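Local coordinates for protein Lic12234 (Leptospira interrogans, PDB 4TZH) that is of unknown function but folds as a leucine-rich repeat solenoid and may act as a virulence factor, at residues A[12-17]-A[38-43]; A[56-61]-A[80-85]; A[158-163]-A[184-189]. One frame throughout, in Å; residues are numbered along the deposited sequence. Where two conformers were deposited one is given.

Interaction 1: residues A[12-17]-A[38-43]; sequences DALKTP and EQLVNL
P17 and L40 bring the two backbones nearest by CA atoms, 5.0 Å apart. Segment 12-17 runs out of helix 10-13 through a type I turn from A13 to T16. Segment 38-43 leaves a 3-10 turn, makes an inverse gamma turn centred on L40, and then a type I turn from L40 to L43. No direct hydrogen bond joins the two segments; two waters do. One donates to L14 O and to Q39 OE1. The other donates to P17 O and accepts from N42 N.

The side-chain contact centres on one methyl, L40 CD2. It lies 3.9 Å from P17 CB and 4.1 Å from both A13 CB and L14 CD2. The P17 ring also presses on the neighbouring backbone, with P17 CB 3.4 Å from Q39 O. L14 CD2 sits against Q39 CB, CD and OE1, and the two side chains cross at about a right angle. The Q39 chain is extended beyond CG (chi2 179°).

The contact covers the N-terminal end of the repeat array. L40 also packs on L23 of strand 22-24, and N42 ND2 bonds to N18 O. Helix 10-13 is thereby joined to the turns that lead into strand 45-47.

Interaction 2: residues A[56-61]-A[80-85]; sequences LPEEIG and PKEIQK. With ZN (zinc ion), chain F.
E58 and E82 meet at a zinc ion that bridges the two segments; no direct hydrogen bond joins them. E58 binds through one oxygen, OE2, 1.9 Å from the metal. E82 binds through both, with OE1 at 2.1 Å and OE2 at 2.4 Å from the zinc. The carboxylate planes stand 86° apart. E58 is extended beyond CG, whereas E82 folds back at chi2 (81°), which turns its CD toward the metal. E58 OE2 and E82 OE2 are only 3.1 Å apart; the shared zinc probably offsets their repulsion.

Apolar contacts lie further in. P80 packs its CB on E58 CG, while its CD lies 3.4 Å from L56 O. I60 CG2 touches both P80 CG and I83 CG2, each at 4.1 Å. The I60 and P80 side chains cross at about a right angle.

Backbone packing is tight at G61. G61 CA is 3.4 Å from E82 O, and the CB and CE of K85 lie against G61 O. One water donates to E58 O and accepts from K85 NZ.

Two short 3-10 segments, 58-61 and 81-85, thus stack side by side. In this solenoid they lie in successive loops between strands, on the convex side, as in many leucine-rich repeat proteins.

Interaction 3: residues A[158-163]-A[184-189]; sequences LRILNL and EITIEI. With ZN (zinc ion), chain G; ZN (zinc ion), chain K.
I185 and R159 reach across the contact through their torsions. CG1 of I185 is anti to the backbone N (chi1 -171°), and the chain stays extended at chi2 (170°), which places CD1 3.9 Å from L158 CD2. R159 bends at chi2 (-57°), which turns its CD back to pass close to E184 O. The two segments form the last strand pair of the parallel sheet of a leucine-rich repeat solenoid. Strand 160-162, helix 173-179 and strand 186-188 make a beta-alpha-beta unit.

I160 pairs with T186, L161 with I187 and N162 with E188. Four backbone bonds join the segments: T186 N to R159 O, L161 N to T186 O, E188 N to L161 O and L163 N to E188 O. The third is almost straight.

On the face of I160 and N162, the I160 and T186 side chains lie side by side, pointing the same way, with I160 CG1 3.9 Å from T186 CG2, and E188 CB meets the N162 amide. The amide oxygen is held by W164 N. L161 CB faces inward, touching I185 CD1 and I187 CG1. I187 and I189 also pack on I176 of helix 173-179, and strand 137-139 flanks the other edge of strand 160-162.

R159 NH1 bonds to L158 O at 3.0 Å and weakly to E184 O, while E184 CB lies over one face of the guanidinium, offset toward its rim. E184 OE1 lies 2.6 Å from one zinc ion, a long bond. E188 OE1 binds a second zinc at 2.0 Å and also accepts a bond from W164 NE1.

The three contacts come in series along the chain, each closing before the next opens. All join parts of one solenoid whose parallel sheet runs from strand 22-24 to strand 186-188. Interaction 1 lies at the N-terminal end and interaction 3 at the C-terminal end, with centres about 38 Å apart on opposite sides of the chain's centre. Interaction 2 lies between them, its centre about 17 Å from that of interaction 1 and about 29 Å from that of interaction 3. Interactions 1 and 2 touch where E38 packs on E59. Interaction 3 touches neither. Interaction 3 extends the sheet, interaction 2 joins successive loops on the convex side, and interaction 1 packs helix 10-13 onto the next turns.

Interaction 1: residues A[12-17]-A[38-43]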
ATOM      1  N   ASP A  12     -20.621  11.325  11.541  1.00 26.16           N
ATOM      2  CA  ASP A  12     -20.195  12.355  12.489  1.00 26.42           C
ATOM      3  C   ASP A  12     -19.031  13.155  11.897  1.00 28.55           C
ATOM      4  O   ASP A  12     -19.060  14.376  11.984  1.00 30.73           O
ATOM      5  CB  ASP A  12     -19.751  11.753  13.832  1.00 28.81           C
ATOM      6  CG  ASP A  12     -20.854  11.227  14.722  1.00 45.29           C
ATOM      7  OD1 ASP A  12     -22.023  11.635  14.527  1.00 46.43           O
ATOM      8  OD2 ASP A  12     -20.540  10.455  15.656  1.00 50.54           O
ATOM      9  N   ALA A  13     -18.056  12.488  11.226  1.00 24.47           N
ATOM     10  CA  ALA A  13     -16.909  13.189  10.613  1.00 23.77           C
ATOM     11  C   ALA A  13     -17.383  14.189   9.591  1.00 26.20           C
ATOM     12  O   ALA A  13     -16.804  15.265   9.513  1.00 24.50           O
ATOM     13  CB  ALA A  13     -15.949  12.195   9.948  1.00 23.70           C
ATOM     14  N   LEU A  14     -18.429  13.844   8.808  1.00 23.01           N
ATOM     15  CA  LEU A  14     -18.964  14.746   7.799  1.00 24.12           C
ATOM     16  C   LEU A  14     -19.627  16.007   8.368  1.00 28.04           C
ATOM     17  O   LEU A  14     -19.850  16.940   7.605  1.00 30.98           O
ATOM     18  CB  LEU A  14     -19.937  13.999   6.877  1.00 25.40           C
ATOM     19  CG  LEU A  14     -19.294  12.914   6.034  1.00 30.01           C
ATOM     20  CD1 LEU A  14     -20.338  12.129   5.279  1.00 31.36           C
ATOM     21  CD2 LEU A  14     -18.251  13.507   5.092  1.00 30.25           C
ATOM     22  N   LYS A  15     -19.907  16.038   9.672  1.00 25.58           N
ATOM     23  CA  LYS A  15     -20.495  17.233  10.299  1.00 26.17           C
ATOM     24  C   LYS A  15     -19.457  18.366  10.405  1.00 29.79           C
ATOM     25  O   LYS A  15     -19.830  19.536  10.382  1.00 32.14           O
ATOM     26  CB  LYS A  15     -21.086  16.908  11.681  1.00 31.24           C
ATOM     27  CG  LYS A  15     -22.272  15.954  11.638  1.00 47.76           C
ATOM     28  CD  LYS A  15     -23.163  16.042  12.874  1.00 64.57           C
ATOM     29  CE  LYS A  15     -24.584  15.886  12.425  1.00 80.76           C
ATOM     30  NZ  LYS A  15     -25.539  16.090  13.547  1.00 93.39           N
ATOM     31  N   THR A  16     -18.153  18.033  10.493  1.00 25.80           N
ATOM     32  CA  THR A  16     -17.086  19.042  10.585  1.00 25.58           C
ATOM     33  C   THR A  16     -15.967  18.466   9.729  1.00 27.85           C
ATOM     34  O   THR A  16     -14.967  17.957  10.248  1.00 28.25           O
ATOM     35  CB  THR A  16     -16.620  19.148  12.048  1.00 44.12           C
ATOM     36  OG1 THR A  16     -16.594  17.824  12.574  1.00 52.91           O
ATOM     37  CG2 THR A  16     -17.512  20.018  12.891  1.00 44.39           C
ATOM     38  N   PRO A  17     -16.141  18.480   8.400  1.00 24.36           N
ATOM     39  CA  PRO A  17     -15.211  17.708   7.563  1.00 23.88           C
ATOM     40  C   PRO A  17     -13.781  18.191   7.528  1.00 28.17           C
ATOM     41  O   PRO A  17     -12.894  17.347   7.363  1.00 27.07           O
ATOM     42  CB  PRO A  17     -15.879  17.741   6.184  1.00 27.32           C
ATOM     43  CG  PRO A  17     -16.755  18.920   6.194  1.00 32.64           C
ATOM     44  CD  PRO A  17     -17.282  18.983   7.603  1.00 28.03           C
ATOM     45  N   GLU A  38     -14.491  12.039   0.083  1.00 20.81           N
ATOM     46  CA  GLU A  38     -13.769  13.175  -0.505  1.00 22.02           C
ATOM     47  C   GLU A  38     -13.954  14.485   0.263  1.00 23.67           C
ATOM     48  O   GLU A  38     -13.178  15.418   0.038  1.00 23.57           O
ATOM     49  CB  GLU A  38     -14.173  13.384  -1.963  1.00 25.24           C
ATOM     50  CG  GLU A  38     -15.614  13.788  -2.133  1.00 27.28           C
ATOM     51  CD  GLU A  38     -15.987  14.040  -3.580  1.00 47.61           C
ATOM     52  OE1 GLU A  38     -15.085  14.363  -4.387  1.00 38.73           O
ATOM     53  OE2 GLU A  38     -17.182  13.886  -3.911  1.00 42.12           O
ATOM     54  N   GLN A  39     -14.983  14.569   1.124  1.00 21.12           N
ATOM     55  CA  GLN A  39     -15.176  15.807   1.891  1.00 21.08           C
ATOM     56  C   GLN A  39     -14.115  16.009   2.992  1.00 20.72           C
ATOM     57  O   GLN A  39     -13.956  17.134   3.485  1.00 20.95           O
ATOM     58  CB  GLN A  39     -16.563  15.841   2.521  1.00 23.14           C
ATOM     59  CG  GLN A  39     -17.671  15.975   1.488  1.00 26.85           C
ATOM     60  CD  GLN A  39     -19.019  15.968   2.166  1.00 38.88           C
ATOM     61  OE1 GLN A  39     -19.252  16.669   3.148  1.00 48.09           O
ATOM     62  NE2 GLN A  39     -19.929  15.180   1.650  1.00 41.77           N
ATOM     63  N   LEU A  40     -13.401  14.936   3.377  1.00 17.90           N
ATOM     64  CA  LEU A  40     -12.438  14.997   4.478  1.00 18.60           C
ATOM     65  C   LEU A  40     -11.103  15.430   3.939  1.00 21.56           C
ATOM     66  O   LEU A  40     -10.134  14.677   3.935  1.00 21.98           O
ATOM     67  CB  LEU A  40     -12.377  13.641   5.199  1.00 18.07           C
ATOM     68  CG  LEU A  40     -13.740  13.095   5.667  1.00 19.96           C
ATOM     69  CD1 LEU A  40     -13.548  11.794   6.467  1.00 21.11           C
ATOM     70  CD2 LEU A  40     -14.452  14.100   6.590  1.00 21.66           C
ATOM     71  N   VAL A  41     -11.067  16.673   3.439  1.00 20.54           N
ATOM     72  CA  VAL A  41      -9.909  17.154   2.680  1.00 22.01           C
ATOM     73  C   VAL A  41      -8.594  17.167   3.450  1.00 22.79           C
ATOM     74  O   VAL A  41      -7.534  17.077   2.820  1.00 22.80           O
ATOM     75  CB  VAL A  41     -10.205  18.516   2.054  1.00 26.00           C
ATOM     76  CG1 VAL A  41     -11.348  18.400   1.047  1.00 26.41           C
ATOM     77  CG2 VAL A  41     -10.527  19.559   3.126  1.00 26.49           C
ATOM     78  N   ASN A  42      -8.649  17.251   4.806  1.00 19.35           N
ATOM     79  CA  ASN A  42      -7.438  17.305   5.625  1.00 19.75           C
ATOM     80  C   ASN A  42      -7.056  15.972   6.207  1.00 20.12           C
ATOM     81  O   ASN A  42      -6.170  15.903   7.055  1.00 20.65           O
ATOM     82  CB  ASN A  42      -7.601  18.341   6.718  1.00 22.05           C
ATOM     83  CG  ASN A  42      -7.643  19.723   6.125  1.00 26.14           C
ATOM     84  OD1 ASN A  42      -6.927  20.017   5.167  1.00 26.82           O
ATOM     85  ND2 ASN A  42      -8.554  20.569   6.617  1.00 27.33           N
ATOM     86  N   LEU A  43      -7.727  14.908   5.770  1.00 18.20           N
ATOM     87  CA  LEU A  43      -7.445  13.578   6.307  1.00 16.70           C
ATOM     88  C   LEU A  43      -5.974  13.192   6.108  1.00 16.64           C
ATOM     89  O   LEU A  43      -5.446  13.262   4.984  1.00 17.05           O
ATOM     90  CB  LEU A  43      -8.355  12.571   5.632  1.00 16.60           C
ATOM     91  CG  LEU A  43      -8.520  11.258   6.393  1.00 17.50           C
ATOM     92  CD1 LEU A  43      -9.252  11.487   7.732  1.00 17.58           C
ATOM     93  CD2 LEU A  43      -9.295  10.251   5.532  1.00 18.60           C
TER
HETATM   94  O   HOH W   1     -20.950  17.417   5.162  1.00 58.22           O
HETATM   95  O   HOH W   2     -10.463  16.436   6.907  1.00 22.41           O

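Interaction 2: residues A[56-61]-A[80-85]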
ATOM      1  N   LEU A  56     -11.243   0.852  -4.157  1.00 21.35           N
ATOM      2  CA  LEU A  56     -11.467   2.140  -3.542  1.00 20.27           C
ATOM      3  C   LEU A  56     -12.177   3.030  -4.537  1.00 21.44           C
ATOM      4  O   LEU A  56     -11.964   2.880  -5.742  1.00 22.17           O
ATOM      5  CB  LEU A  56     -10.141   2.819  -3.152  1.00 20.36           C
ATOM      6  CG  LEU A  56      -9.320   2.104  -2.095  1.00 24.82           C
ATOM      7  CD1 LEU A  56      -8.020   2.832  -1.916  1.00 24.82           C
ATOM      8  CD2 LEU A  56     -10.070   2.069  -0.764  1.00 27.24           C
ATOM      9  N   PRO A  57     -12.988   3.993  -4.072  1.00 20.55           N
ATOM     10  CA  PRO A  57     -13.643   4.893  -5.028  1.00 20.74           C
ATOM     11  C   PRO A  57     -12.617   5.825  -5.677  1.00 20.87           C
ATOM     12  O   PRO A  57     -11.569   6.113  -5.087  1.00 19.71           O
ATOM     13  CB  PRO A  57     -14.601   5.686  -4.134  1.00 23.44           C
ATOM     14  CG  PRO A  57     -13.947   5.671  -2.752  1.00 25.12           C
ATOM     15  CD  PRO A  57     -13.345   4.307  -2.665  1.00 21.15           C
ATOM     16  N   GLU A  58     -12.934   6.337  -6.854  1.00 21.27           N
ATOM     17  CA  GLU A  58     -12.049   7.289  -7.518  1.00 20.55           C
ATOM     18  C   GLU A  58     -11.871   8.551  -6.675  1.00 23.16           C
ATOM     19  O   GLU A  58     -10.879   9.249  -6.824  1.00 24.68           O
ATOM     20  CB  GLU A  58     -12.626   7.673  -8.887  1.00 22.56           C
ATOM     21  CG  GLU A  58     -12.570   6.534  -9.886  1.00 23.89           C
ATOM     22  CD  GLU A  58     -13.161   6.931 -11.234  1.00 29.47           C
ATOM     23  OE1 GLU A  58     -14.400   7.076 -11.328  1.00 30.54           O
ATOM     24  OE2 GLU A  58     -12.371   7.215 -12.163  1.00 28.47           O
ATOM     25  N   GLU A  59     -12.832   8.836  -5.791  1.00 22.13           N
ATOM     26  CA  GLU A  59     -12.784   9.978  -4.856  1.00 22.46           C
ATOM     27  C   GLU A  59     -11.609   9.916  -3.898  1.00 24.39           C
ATOM     28  O   GLU A  59     -11.260  10.950  -3.309  1.00 22.96           O
ATOM     29  CB  GLU A  59     -14.083  10.077  -4.053  1.00 24.30           C
ATOM     30  CG  GLU A  59     -15.260  10.606  -4.857  1.00 27.94           C
ATOM     31  CD  GLU A  59     -15.966   9.654  -5.811  1.00 31.07           C
ATOM     32  OE1 GLU A  59     -15.593   8.461  -5.874  1.00 28.65           O
ATOM     33  OE2 GLU A  59     -16.893  10.112  -6.517  1.00 30.26           O
ATOM     34  N   ILE A  60     -10.949   8.760  -3.774  1.00 19.82           N
ATOM     35  CA  ILE A  60      -9.796   8.668  -2.874  1.00 19.91           C
ATOM     36  C   ILE A  60      -8.702   9.657  -3.274  1.00 22.22           C
ATOM     37  O   ILE A  60      -7.964  10.124  -2.409  1.00 21.10           O
ATOM     38  CB  ILE A  60      -9.248   7.199  -2.831  1.00 22.25           C
ATOM     39  CG1 ILE A  60      -8.396   6.935  -1.563  1.00 24.01           C
ATOM     40  CG2 ILE A  60      -8.451   6.822  -4.086  1.00 23.07           C
ATOM     41  CD1 ILE A  60      -9.257   6.600  -0.327  1.00 27.13           C
ATOM     42  N   GLY A  61      -8.583   9.959  -4.555  1.00 21.65           N
ATOM     43  CA  GLY A  61      -7.527  10.843  -5.012  1.00 21.53           C
ATOM     44  C   GLY A  61      -7.645  12.278  -4.533  1.00 24.17           C
ATOM     45  O   GLY A  61      -6.691  13.041  -4.668  1.00 25.02           O
ATOM     46  N   PRO A  80      -8.401   2.401  -8.436  1.00 20.84           N
ATOM     47  CA  PRO A  80      -8.639   3.416  -9.473  1.00 22.37           C
ATOM     48  C   PRO A  80      -7.309   4.105  -9.796  1.00 22.44           C
ATOM     49  O   PRO A  80      -6.417   4.169  -8.932  1.00 22.43           O
ATOM     50  CB  PRO A  80      -9.567   4.407  -8.756  1.00 23.37           C
ATOM     51  CG  PRO A  80      -9.208   4.297  -7.285  1.00 24.79           C
ATOM     52  CD  PRO A  80      -8.906   2.826  -7.114  1.00 21.04           C
ATOM     53  N   LYS A  81      -7.185   4.688 -10.979  1.00 21.94           N
ATOM     54  CA  LYS A  81      -5.953   5.401 -11.315  1.00 22.61           C
ATOM     55  C   LYS A  81      -5.696   6.577 -10.360  1.00 25.79           C
ATOM     56  O   LYS A  81      -4.548   6.980 -10.182  1.00 25.00           O
ATOM     57  CB  LYS A  81      -6.022   5.930 -12.756  1.00 25.76           C
ATOM     58  CG  LYS A  81      -5.835   4.820 -13.771  1.00 32.50           C
ATOM     59  CD  LYS A  81      -5.578   5.400 -15.149  1.00 36.06           C
ATOM     60  CE  LYS A  81      -5.397   4.307 -16.149  1.00 42.32           C
ATOM     61  NZ  LYS A  81      -4.080   3.614 -16.037  1.00 47.09           N
ATOM     62  N   GLU A  82      -6.775   7.130  -9.744  1.00 22.31           N
ATOM     63  CA  GLU A  82      -6.661   8.280  -8.854  1.00 21.37           C
ATOM     64  C   GLU A  82      -5.777   8.027  -7.625  1.00 22.80           C
ATOM     65  O   GLU A  82      -5.398   8.992  -6.957  1.00 22.20           O
ATOM     66  CB  GLU A  82      -8.045   8.802  -8.441  1.00 22.67           C
ATOM     67  CG  GLU A  82      -8.784   9.529  -9.569  1.00 24.64           C
ATOM     68  CD  GLU A  82      -9.526   8.705 -10.618  1.00 26.72           C
ATOM     69  OE1 GLU A  82      -9.440   7.455 -10.610  1.00 24.75           O
ATOM     70  OE2 GLU A  82     -10.255   9.343 -11.413  1.00 29.13           O
ATOM     71  N   ILE A  83      -5.406   6.764  -7.353  1.00 20.01           N
ATOM     72  CA  ILE A  83      -4.457   6.518  -6.260  1.00 19.32           C
ATOM     73  C   ILE A  83      -3.140   7.251  -6.517  1.00 23.88           C
ATOM     74  O   ILE A  83      -2.425   7.572  -5.568  1.00 23.12           O
ATOM     75  CB  ILE A  83      -4.213   5.009  -5.998  1.00 23.01           C
ATOM     76  CG1 ILE A  83      -3.572   4.259  -7.199  1.00 25.11           C
ATOM     77  CG2 ILE A  83      -5.486   4.341  -5.553  1.00 26.35           C
ATOM     78  CD1 ILE A  83      -2.829   2.909  -6.815  1.00 34.30           C
ATOM     79  N   GLN A  84      -2.819   7.545  -7.778  1.00 22.36           N
ATOM     80  CA  GLN A  84      -1.576   8.240  -8.083  1.00 23.00           C
ATOM     81  C   GLN A  84      -1.497   9.633  -7.473  1.00 26.03           C
ATOM     82  O   GLN A  84      -0.401  10.189  -7.407  1.00 27.40           O
ATOM     83  CB  GLN A  84      -1.332   8.290  -9.593  1.00 25.02           C
ATOM     84  CG  GLN A  84      -2.221   9.276 -10.298  1.00 24.77           C
ATOM     85  CD  GLN A  84      -2.096   9.124 -11.788  1.00 41.35           C
ATOM     86  OE1 GLN A  84      -1.000   9.009 -12.339  1.00 39.72           O
ATOM     87  NE2 GLN A  84      -3.225   9.049 -12.430  1.00 35.51           N
ATOM     88  N   LYS A  85      -2.659  10.228  -7.068  1.00 21.87           N
ATOM     89  CA  LYS A  85      -2.664  11.557  -6.487  1.00 22.82           C
ATOM     90  C   LYS A  85      -2.261  11.546  -5.017  1.00 22.99           C
ATOM     91  O   LYS A  85      -2.105  12.622  -4.434  1.00 23.83           O
ATOM     92  CB  LYS A  85      -4.045  12.209  -6.659  1.00 26.12           C
ATOM     93  CG  LYS A  85      -4.404  12.390  -8.135  1.00 33.82           C
ATOM     94  CD  LYS A  85      -5.625  13.286  -8.326  1.00 42.01           C
ATOM     95  CE  LYS A  85      -6.926  12.553  -8.079  1.00 47.24           C
ATOM     96  NZ  LYS A  85      -8.125  13.355  -8.466  1.00 41.42           N
TER
HETATM   97 ZN    ZN F 304     -10.457   7.160 -12.385  0.85 24.51          ZN
HETATM   98  O   HOH W   3     -10.596  11.869  -7.349  1.00 34.69           O

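Interaction 3: residues A[158-163]-A[184-189]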
ATOM      1  N   LEU A 158      15.991   1.038  -0.249  1.00 22.12           N
ATOM      2  CA  LEU A 158      15.374  -0.182   0.283  1.00 21.53           C
ATOM      3  C   LEU A 158      16.337  -0.859   1.271  1.00 23.48           C
ATOM      4  O   LEU A 158      17.504  -1.146   0.924  1.00 24.42           O
ATOM      5  CB  LEU A 158      14.991  -1.091  -0.870  1.00 21.00           C
ATOM      6  CG  LEU A 158      14.031  -2.224  -0.510  1.00 21.17           C
ATOM      7  CD1 LEU A 158      12.686  -1.666  -0.052  1.00 20.69           C
ATOM      8  CD2 LEU A 158      13.871  -3.183  -1.652  1.00 23.58           C
ATOM      9  N   ARG A 159      15.845  -1.116   2.492  1.00 22.00           N
ATOM     10  CA  ARG A 159      16.653  -1.722   3.550  1.00 21.77           C
ATOM     11  C   ARG A 159      16.210  -3.127   3.884  1.00 21.72           C
ATOM     12  O   ARG A 159      17.003  -3.925   4.384  1.00 21.79           O
ATOM     13  CB  ARG A 159      16.692  -0.811   4.788  1.00 27.46           C
ATOM     14  CG  ARG A 159      17.386   0.554   4.527  1.00 35.73           C
ATOM     15  CD  ARG A 159      18.824   0.410   4.005  1.00 40.89           C
ATOM     16  NE  ARG A 159      19.410   1.664   3.509  1.00 46.58           N
ATOM     17  CZ  ARG A 159      19.764   1.903   2.247  1.00 53.69           C
ATOM     18  NH1 ARG A 159      19.579   0.982   1.310  1.00 33.12           N
ATOM     19  NH2 ARG A 159      20.292   3.070   1.910  1.00 45.98           N
ATOM     20  N   ILE A 160      14.931  -3.439   3.633  1.00 18.14           N
ATOM     21  CA  ILE A 160      14.382  -4.772   3.861  1.00 18.02           C
ATOM     22  C   ILE A 160      13.546  -5.174   2.683  1.00 18.03           C
ATOM     23  O   ILE A 160      12.601  -4.449   2.317  1.00 17.07           O
ATOM     24  CB  ILE A 160      13.522  -4.879   5.144  1.00 20.85           C
ATOM     25  CG1 ILE A 160      14.333  -4.493   6.405  1.00 22.74           C
ATOM     26  CG2 ILE A 160      12.962  -6.300   5.280  1.00 23.13           C
ATOM     27  CD1 ILE A 160      13.518  -4.656   7.702  1.00 31.79           C
ATOM     28  N   LEU A 161      13.864  -6.349   2.108  1.00 17.46           N
ATOM     29  CA  LEU A 161      13.035  -6.938   1.066  1.00 17.30           C
ATOM     30  C   LEU A 161      12.589  -8.307   1.601  1.00 17.38           C
ATOM     31  O   LEU A 161      13.454  -9.182   1.769  1.00 18.93           O
ATOM     32  CB  LEU A 161      13.801  -7.096  -0.258  1.00 19.13           C
ATOM     33  CG  LEU A 161      13.062  -7.810  -1.375  1.00 20.32           C
ATOM     34  CD1 LEU A 161      11.793  -7.050  -1.783  1.00 20.77           C
ATOM     35  CD2 LEU A 161      13.974  -7.980  -2.607  1.00 22.70           C
ATOM     36  N   ASN A 162      11.297  -8.492   1.911  1.00 15.34           N
ATOM     37  CA  ASN A 162      10.859  -9.754   2.506  1.00 15.03           C
ATOM     38  C   ASN A 162      10.097 -10.580   1.489  1.00 17.55           C
ATOM     39  O   ASN A 162       9.013 -10.180   1.048  1.00 17.19           O
ATOM     40  CB  ASN A 162      10.026  -9.451   3.744  1.00 15.03           C
ATOM     41  CG  ASN A 162       9.831 -10.705   4.549  1.00 21.52           C
ATOM     42  OD1 ASN A 162       9.580 -11.767   3.998  1.00 19.35           O
ATOM     43  ND2 ASN A 162      10.088 -10.604   5.874  1.00 23.30           N
ATOM     44  N   LEU A 163      10.681 -11.710   1.121  1.00 15.85           N
ATOM     45  CA  LEU A 163      10.114 -12.626   0.121  1.00 16.14           C
ATOM     46  C   LEU A 163       9.773 -13.967   0.750  1.00 18.39           C
ATOM     47  O   LEU A 163       9.597 -14.943   0.023  1.00 18.88           O
ATOM     48  CB  LEU A 163      11.099 -12.851  -1.067  1.00 18.43           C
ATOM     49  CG  LEU A 163      11.536 -11.547  -1.762  1.00 23.45           C
ATOM     50  CD1 LEU A 163      12.598 -11.834  -2.823  1.00 25.01           C
ATOM     51  CD2 LEU A 163      10.356 -10.856  -2.411  1.00 25.05           C
ATOM     52  N   GLU A 184      23.159  -1.331   1.114  1.00 30.93           N
ATOM     53  CA  GLU A 184      22.872  -1.789   2.469  1.00 30.03           C
ATOM     54  C   GLU A 184      21.415  -2.305   2.432  1.00 31.29           C
ATOM     55  O   GLU A 184      20.498  -1.523   2.184  1.00 33.03           O
ATOM     56  CB  GLU A 184      22.954  -0.593   3.421  1.00 32.07           C
ATOM     57  CG  GLU A 184      22.893  -0.860   4.913  1.00 46.92           C
ATOM     58  CD  GLU A 184      23.543   0.255   5.714  1.00 81.03           C
ATOM     59  OE1 GLU A 184      22.815   1.158   6.186  1.00 78.82           O
ATOM     60  OE2 GLU A 184      24.791   0.268   5.800  1.00 81.45           O
ATOM     61  N   ILE A 185      21.228  -3.612   2.587  1.00 24.23           N
ATOM     62  CA  ILE A 185      19.896  -4.226   2.547  1.00 21.42           C
ATOM     63  C   ILE A 185      19.982  -5.609   3.165  1.00 23.70           C
ATOM     64  O   ILE A 185      21.020  -6.275   3.060  1.00 24.22           O
ATOM     65  CB  ILE A 185      19.371  -4.329   1.069  1.00 23.57           C
ATOM     66  CG1 ILE A 185      17.889  -4.769   1.010  1.00 23.48           C
ATOM     67  CG2 ILE A 185      20.263  -5.209   0.170  1.00 24.23           C
ATOM     68  CD1 ILE A 185      17.253  -4.644  -0.420  1.00 25.26           C
ATOM     69  N   THR A 186      18.899  -6.046   3.774  1.00 20.56           N
ATOM     70  CA  THR A 186      18.755  -7.440   4.154  1.00 20.00           C
ATOM     71  C   THR A 186      17.616  -8.014   3.294  1.00 20.32           C
ATOM     72  O   THR A 186      16.549  -7.393   3.166  1.00 19.98           O
ATOM     73  CB  THR A 186      18.597  -7.670   5.663  1.00 22.51           C
ATOM     74  OG1 THR A 186      18.525  -9.084   5.847  1.00 22.31           O
ATOM     75  CG2 THR A 186      17.372  -7.003   6.246  1.00 21.47           C
ATOM     76  N   ILE A 187      17.867  -9.159   2.700  1.00 21.42           N
ATOM     77  CA  ILE A 187      16.916  -9.829   1.838  1.00 20.28           C
ATOM     78  C   ILE A 187      16.512 -11.114   2.524  1.00 21.54           C
ATOM     79  O   ILE A 187      17.379 -11.921   2.896  1.00 23.03           O
ATOM     80  CB  ILE A 187      17.520 -10.052   0.433  1.00 25.14           C
ATOM     81  CG1 ILE A 187      17.831  -8.670  -0.215  1.00 24.98           C
ATOM     82  CG2 ILE A 187      16.518 -10.820  -0.443  1.00 26.41           C
ATOM     83  CD1 ILE A 187      18.696  -8.743  -1.481  1.00 30.31           C
ATOM     84  N   GLU A 188      15.198 -11.295   2.679  1.00 18.69           N
ATOM     85  CA  GLU A 188      14.663 -12.491   3.299  1.00 17.23           C
ATOM     86  C   GLU A 188      14.034 -13.389   2.256  1.00 20.71           C
ATOM     87  O   GLU A 188      13.025 -13.050   1.672  1.00 19.41           O
ATOM     88  CB  GLU A 188      13.658 -12.075   4.378  1.00 17.03           C
ATOM     89  CG  GLU A 188      14.342 -11.529   5.641  1.00 20.00           C
ATOM     90  CD  GLU A 188      15.186 -12.555   6.381  1.00 19.19           C
ATOM     91  OE1 GLU A 188      15.118 -13.755   6.036  1.00 18.24           O
ATOM     92  OE2 GLU A 188      15.910 -12.150   7.330  1.00 20.03           O
ATOM     93  N   ILE A 189      14.669 -14.528   1.991  1.00 23.53           N
ATOM     94  CA  ILE A 189      14.153 -15.515   1.023  0.70 26.68           C
ATOM     95  C   ILE A 189      14.098 -16.863   1.753  1.00 32.63           C
ATOM     96  O   ILE A 189      15.115 -17.270   2.333  1.00 34.15           O
ATOM     97  CB  ILE A 189      15.026 -15.569  -0.264  0.70 32.57           C
ATOM     98  CG1 ILE A 189      15.048 -14.211  -1.009  0.70 33.08           C
ATOM     99  CG2 ILE A 189      14.558 -16.703  -1.217  0.70 35.51           C
ATOM    100  CD1 ILE A 189      16.186 -14.096  -2.096  0.70 35.22           C
TER
HETATM  101 ZN    ZN G 305      23.597   0.930   8.634  0.50 43.59          ZN
HETATM  102 ZN    ZN K 309      16.376 -14.782   7.205  0.85 16.27          ZN